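Ankyrin repeat domain protein (Legionella pneumophila subsp. pneumophila, PDB 6MCA) is a bacterial effector that interacts with the host LARP7 component of the 7SK snRNP complex and combines ankyrin repeats with a cysteine protease-like fold. Local coordinates at residues A[385-396]-A[432-440]. Residues are numbered along the deposited sequence; the frame is centred on the assembly and turned at random.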
loop_
_atom_site.group_PDB
_atom_site.type_symbol
_atom_site.label_atom_id
_atom_site.label_comp_id
_atom_site.label_asym_id
_atom_site.label_seq_id
_atom_site.Cartn_x
_atom_site.Cartn_y
_atom_site.Cartn_z
ATOM N N GLU A 385 8.743 -7.180 -13.219
ATOM C CA GLU A 385 8.276 -7.051 -14.598
ATOM C C GLU A 385 6.950 -7.777 -14.803
ATOM O O GLU A 385 6.050 -7.266 -15.491
ATOM C CB GLU A 385 9.339 -7.571 -15.565
ATOM C CG GLU A 385 10.577 -6.686 -15.664
ATOM C CD GLU A 385 10.251 -5.256 -16.060
ATOM O OE1 GLU A 385 10.501 -4.340 -15.248
ATOM O OE2 GLU A 385 9.746 -5.047 -17.183
ATOM N N TRP A 386 6.807 -8.967 -14.207
ATOM C CA TRP A 386 5.546 -9.691 -14.295
ATOM C C TRP A 386 4.405 -8.880 -13.698
ATOM O O TRP A 386 3.300 -8.860 -14.246
ATOM C CB TRP A 386 5.667 -11.044 -13.591
ATOM C CG TRP A 386 4.387 -11.821 -13.565
ATOM C CD1 TRP A 386 3.988 -12.774 -14.456
ATOM C CD2 TRP A 386 3.331 -11.707 -12.601
ATOM N NE1 TRP A 386 2.752 -13.261 -14.108
ATOM C CE2 TRP A 386 2.326 -12.621 -12.974
ATOM C CE3 TRP A 386 3.138 -10.919 -11.462
ATOM C CZ2 TRP A 386 1.147 -12.771 -12.246
ATOM C CZ3 TRP A 386 1.968 -11.068 -10.743
ATOM C CH2 TRP A 386 0.988 -11.987 -11.137
ATOM N N ASP A 387 4.652 -8.198 -12.575
ATOM C CA ASP A 387 3.589 -7.421 -11.945
ATOM C C ASP A 387 3.231 -6.195 -12.777
ATOM O O ASP A 387 2.051 -5.832 -12.878
ATOM C CB ASP A 387 4.002 -7.014 -10.531
ATOM C CG ASP A 387 2.814 -6.860 -9.601
ATOM O OD1 ASP A 387 1.898 -7.708 -9.661
ATOM O OD2 ASP A 387 2.793 -5.893 -8.811
ATOM N N LYS A 388 4.234 -5.542 -13.372
ATOM C CA LYS A 388 3.959 -4.465 -14.320
ATOM C C LYS A 388 3.003 -4.935 -15.411
ATOM O O LYS A 388 1.951 -4.322 -15.653
ATOM C CB LYS A 388 5.262 -3.967 -14.950
ATOM C CG LYS A 388 6.168 -3.163 -14.037
ATOM C CD LYS A 388 7.387 -2.677 -14.809
ATOM C CE LYS A 388 8.352 -1.910 -13.924
ATOM N NZ LYS A 388 9.563 -1.482 -14.678
ATOM N N ASP A 389 3.361 -6.036 -16.077
ATOM C CA ASP A 389 2.533 -6.529 -17.172
ATOM C C ASP A 389 1.164 -6.996 -16.684
ATOM O O ASP A 389 0.170 -6.839 -17.400
ATOM C CB ASP A 389 3.260 -7.650 -17.912
ATOM C CG ASP A 389 4.461 -7.146 -18.693
ATOM O OD1 ASP A 389 4.380 -6.034 -19.257
ATOM O OD2 ASP A 389 5.487 -7.857 -18.739
ATOM N N ARG A 390 1.086 -7.541 -15.467
ATOM C CA ARG A 390 -0.195 -7.983 -14.923
ATOM C C ARG A 390 -1.131 -6.803 -14.700
ATOM O O ARG A 390 -2.319 -6.867 -15.038
ATOM C CB ARG A 390 0.029 -8.747 -13.616
ATOM C CG ARG A 390 -1.229 -9.372 -13.021
ATOM C CD ARG A 390 -1.843 -8.499 -11.928
ATOM N NE ARG A 390 -0.966 -8.350 -10.769
ATOM C CZ ARG A 390 -1.362 -7.882 -9.589
ATOM N NH1 ARG A 390 -2.623 -7.515 -9.409
ATOM N NH2 ARG A 390 -0.497 -7.781 -8.588
ATOM N N ALA A 391 -0.615 -5.717 -14.118
ATOM C CA ALA A 391 -1.447 -4.537 -13.906
ATOM C C ALA A 391 -1.890 -3.932 -15.233
ATOM O O ALA A 391 -3.055 -3.525 -15.387
ATOM C CB ALA A 391 -0.689 -3.509 -13.065
ATOM N N LEU A 392 -0.977 -3.871 -16.210
ATOM C CA LEU A 392 -1.350 -3.361 -17.526
ATOM C C LEU A 392 -2.448 -4.212 -18.161
ATOM O O LEU A 392 -3.408 -3.680 -18.736
ATOM C CB LEU A 392 -0.118 -3.305 -18.429
ATOM C CG LEU A 392 -0.323 -2.766 -19.845
ATOM C CD1 LEU A 392 -0.975 -1.396 -19.806
ATOM C CD2 LEU A 392 1.002 -2.706 -20.585
ATOM N N ASP A 393 -2.328 -5.540 -18.055
ATOM C CA ASP A 393 -3.340 -6.431 -18.613
ATOM C C ASP A 393 -4.675 -6.269 -17.896
ATOM O O ASP A 393 -5.734 -6.340 -18.527
ATOM C CB ASP A 393 -2.864 -7.881 -18.533
ATOM C CG ASP A 393 -1.697 -8.163 -19.457
ATOM O OD1 ASP A 393 -1.406 -7.316 -20.327
ATOM O OD2 ASP A 393 -1.068 -9.232 -19.309
ATOM N N GLU A 394 -4.644 -6.071 -16.575
ATOM C CA GLU A 394 -5.875 -5.809 -15.835
ATOM C C GLU A 394 -6.575 -4.569 -16.372
ATOM O O GLU A 394 -7.791 -4.574 -16.599
ATOM C CB GLU A 394 -5.572 -5.645 -14.345
ATOM C CG GLU A 394 -5.565 -6.937 -13.553
ATOM C CD GLU A 394 -5.293 -6.711 -12.078
ATOM O OE1 GLU A 394 -4.915 -5.578 -11.708
ATOM O OE2 GLU A 394 -5.457 -7.664 -11.288
ATOM N N CYS A 395 -5.815 -3.490 -16.579
ATOM C CA CYS A 395 -6.405 -2.268 -17.123
ATOM C C CYS A 395 -7.007 -2.510 -18.503
ATOM O O CYS A 395 -8.140 -2.096 -18.786
ATOM C CB CYS A 395 -5.356 -1.159 -17.184
ATOM S SG CYS A 395 -5.433 -0.003 -15.809
ATOM N N ILE A 396 -6.254 -3.182 -19.379
ATOM C CA ILE A 396 -6.725 -3.411 -20.743
ATOM C C ILE A 396 -7.994 -4.255 -20.740
ATOM O O ILE A 396 -8.940 -3.983 -21.490
ATOM C CB ILE A 396 -5.614 -4.057 -21.590
ATOM C CG1 ILE A 396 -4.489 -3.052 -21.834
ATOM C CG2 ILE A 396 -6.168 -4.569 -22.912
ATOM C CD1 ILE A 396 -3.276 -3.657 -22.486
ATOM N N ARG A 432 4.377 -3.087 -24.681
ATOM C CA ARG A 432 3.388 -2.417 -23.839
ATOM C C ARG A 432 2.739 -1.252 -24.579
ATOM O O ARG A 432 1.529 -1.018 -24.452
ATOM C CB ARG A 432 4.037 -1.935 -22.542
ATOM C CG ARG A 432 4.691 -3.036 -21.726
ATOM C CD ARG A 432 4.981 -2.577 -20.307
ATOM N NE ARG A 432 5.589 -3.634 -19.506
ATOM C CZ ARG A 432 6.815 -3.574 -18.995
ATOM N NH1 ARG A 432 7.568 -2.501 -19.198
ATOM N NH2 ARG A 432 7.287 -4.586 -18.279
ATOM N N ALA A 433 3.525 -0.518 -25.368
ATOM C CA ALA A 433 2.988 0.599 -26.134
ATOM C C ALA A 433 2.010 0.120 -27.198
ATOM O O ALA A 433 1.008 0.786 -27.464
ATOM C CB ALA A 433 4.126 1.397 -26.768
ATOM N N GLU A 434 2.292 -1.021 -27.827
ATOM C CA GLU A 434 1.343 -1.601 -28.773
ATOM C C GLU A 434 0.039 -1.965 -28.071
ATOM O O GLU A 434 -1.059 -1.637 -28.550
ATOM C CB GLU A 434 1.957 -2.832 -29.440
ATOM C CG GLU A 434 1.393 -3.153 -30.813
ATOM C CD GLU A 434 1.953 -2.255 -31.898
ATOM O OE1 GLU A 434 1.251 -1.310 -32.311
ATOM O OE2 GLU A 434 3.099 -2.496 -32.335
ATOM N N LYS A 435 0.149 -2.648 -26.927
ATOM C CA LYS A 435 -1.027 -2.972 -26.123
ATOM C C LYS A 435 -1.854 -1.728 -25.820
ATOM O O LYS A 435 -3.088 -1.752 -25.912
ATOM C CB LYS A 435 -0.602 -3.641 -24.816
ATOM C CG LYS A 435 -0.199 -5.100 -24.922
ATOM C CD LYS A 435 -0.067 -5.700 -23.528
ATOM C CE LYS A 435 0.687 -7.017 -23.543
ATOM N NZ LYS A 435 0.987 -7.486 -22.162
ATOM N N ILE A 436 -1.189 -0.630 -25.458
ATOM C CA ILE A 436 -1.903 0.577 -25.049
ATOM C C ILE A 436 -2.506 1.288 -26.258
ATOM O O ILE A 436 -3.653 1.751 -26.216
ATOM C CB ILE A 436 -0.960 1.502 -24.258
ATOM C CG1 ILE A 436 -0.568 0.849 -22.931
ATOM C CG2 ILE A 436 -1.609 2.854 -24.018
ATOM C CD1 ILE A 436 0.703 1.406 -22.329
ATOM N N LEU A 437 -1.745 1.390 -27.351
ATOM C CA LEU A 437 -2.221 2.062 -28.551
ATOM C C LEU A 437 -3.380 1.323 -29.197
ATOM O O LEU A 437 -4.145 1.940 -29.947
ATOM C CB LEU A 437 -1.080 2.220 -29.555
ATOM C CG LEU A 437 -0.009 3.250 -29.189
ATOM C CD1 LEU A 437 1.143 3.204 -30.183
ATOM C CD2 LEU A 437 -0.607 4.644 -29.109
ATOM N N ASN A 438 -3.523 0.020 -28.936
ATOM C CA ASN A 438 -4.736 -0.672 -29.363
ATOM C C ASN A 438 -5.991 0.023 -28.845
ATOM O O ASN A 438 -7.033 0.004 -29.512
ATOM C CB ASN A 438 -4.711 -2.126 -28.892
ATOM C CG ASN A 438 -4.348 -3.089 -30.000
ATOM O OD1 ASN A 438 -3.939 -2.680 -31.087
ATOM N ND2 ASN A 438 -4.499 -4.381 -29.733
ATOM N N ILE A 439 -5.909 0.646 -27.674
ATOM C CA ILE A 439 -7.042 1.336 -27.072
ATOM C C ILE A 439 -6.995 2.836 -27.337
ATOM O O ILE A 439 -8.021 3.444 -27.647
ATOM C CB ILE A 439 -7.093 1.041 -25.557
ATOM C CG1 ILE A 439 -7.439 -0.429 -25.310
ATOM C CG2 ILE A 439 -8.090 1.956 -24.859
ATOM C CD1 ILE A 439 -7.467 -0.811 -23.847
ATOM N N LEU A 440 -5.814 3.449 -27.229
ATOM C CA LEU A 440 -5.716 4.899 -27.360
ATOM C C LEU A 440 -5.874 5.393 -28.792
ATOM O O LEU A 440 -5.906 6.609 -29.005
ATOM C CB LEU A 440 -4.385 5.391 -26.791
ATOM C CG LEU A 440 -4.289 5.374 -25.267
ATOM C CD1 LEU A 440 -3.047 6.115 -24.801
ATOM C CD2 LEU A 440 -5.543 5.977 -24.652
HETATM O O HOH W 1 10.570 -2.486 -18.031
#
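A salt-bridge network ties together two nearly parallel helices, their segments 385-396 and 432-440 inclined by 14° with axes 10.8 Å apart, and Arg432 is its hub. The arginine side chain enters, knob-into-hole, among Glu385, Lys388, Asp389 and Leu392; its chain runs extended from CG to NE (chi2 -165°, chi3 179°), which carries the guanidinium across to the other helix. There the two carboxylates meet it at the edge. Arg432 NE donates a nearly straight bond of 2.7 Å to Asp389 OD1, on the syn side but tilted out of the carboxylate plane, and NH2 adds a weak second bond to the same atom. Arg432 NH2 also donates to Glu385 OE2 at 2.7 Å; the oxygen lies in the guanidinium plane, but the nitrogen approaches from above the carboxylate plane. Water 1 bridges OE2 of Glu385 and NH1 of Arg432. Lys388 CB lies over one guanidinium face, while its NZ pairs with Glu385 OE1 at 3.1 Å, so both oxygens of that carboxylate are engaged by cations. One turn along, Lys435 stretches out to Asp393, its NZ 3.0 Å from OD1 on the syn lone pair. The aliphatic stems of the two cations join an apolar patch with Leu392, Ile396, Ile436 and Ile439: Leu392 CD2 packs on Arg432 CB at 3.7 Å, its CD1 on Ile436 CG1 at 3.9 Å. Ile396 spreads its two branches, CD1 against Lys435 CB at 3.5 Å and CG2 beside CD1 of Ile439. The contact joins the long helix 373-399 to helix 427-440; helix 404-421, which lies between them in sequence, brings Leu414 against both Leu392 and Ile436. Elsewhere on segment 385-396, Asp387 and Cys395 pack on helix 147-162, and Trp386 and Arg390 on helix 188-202.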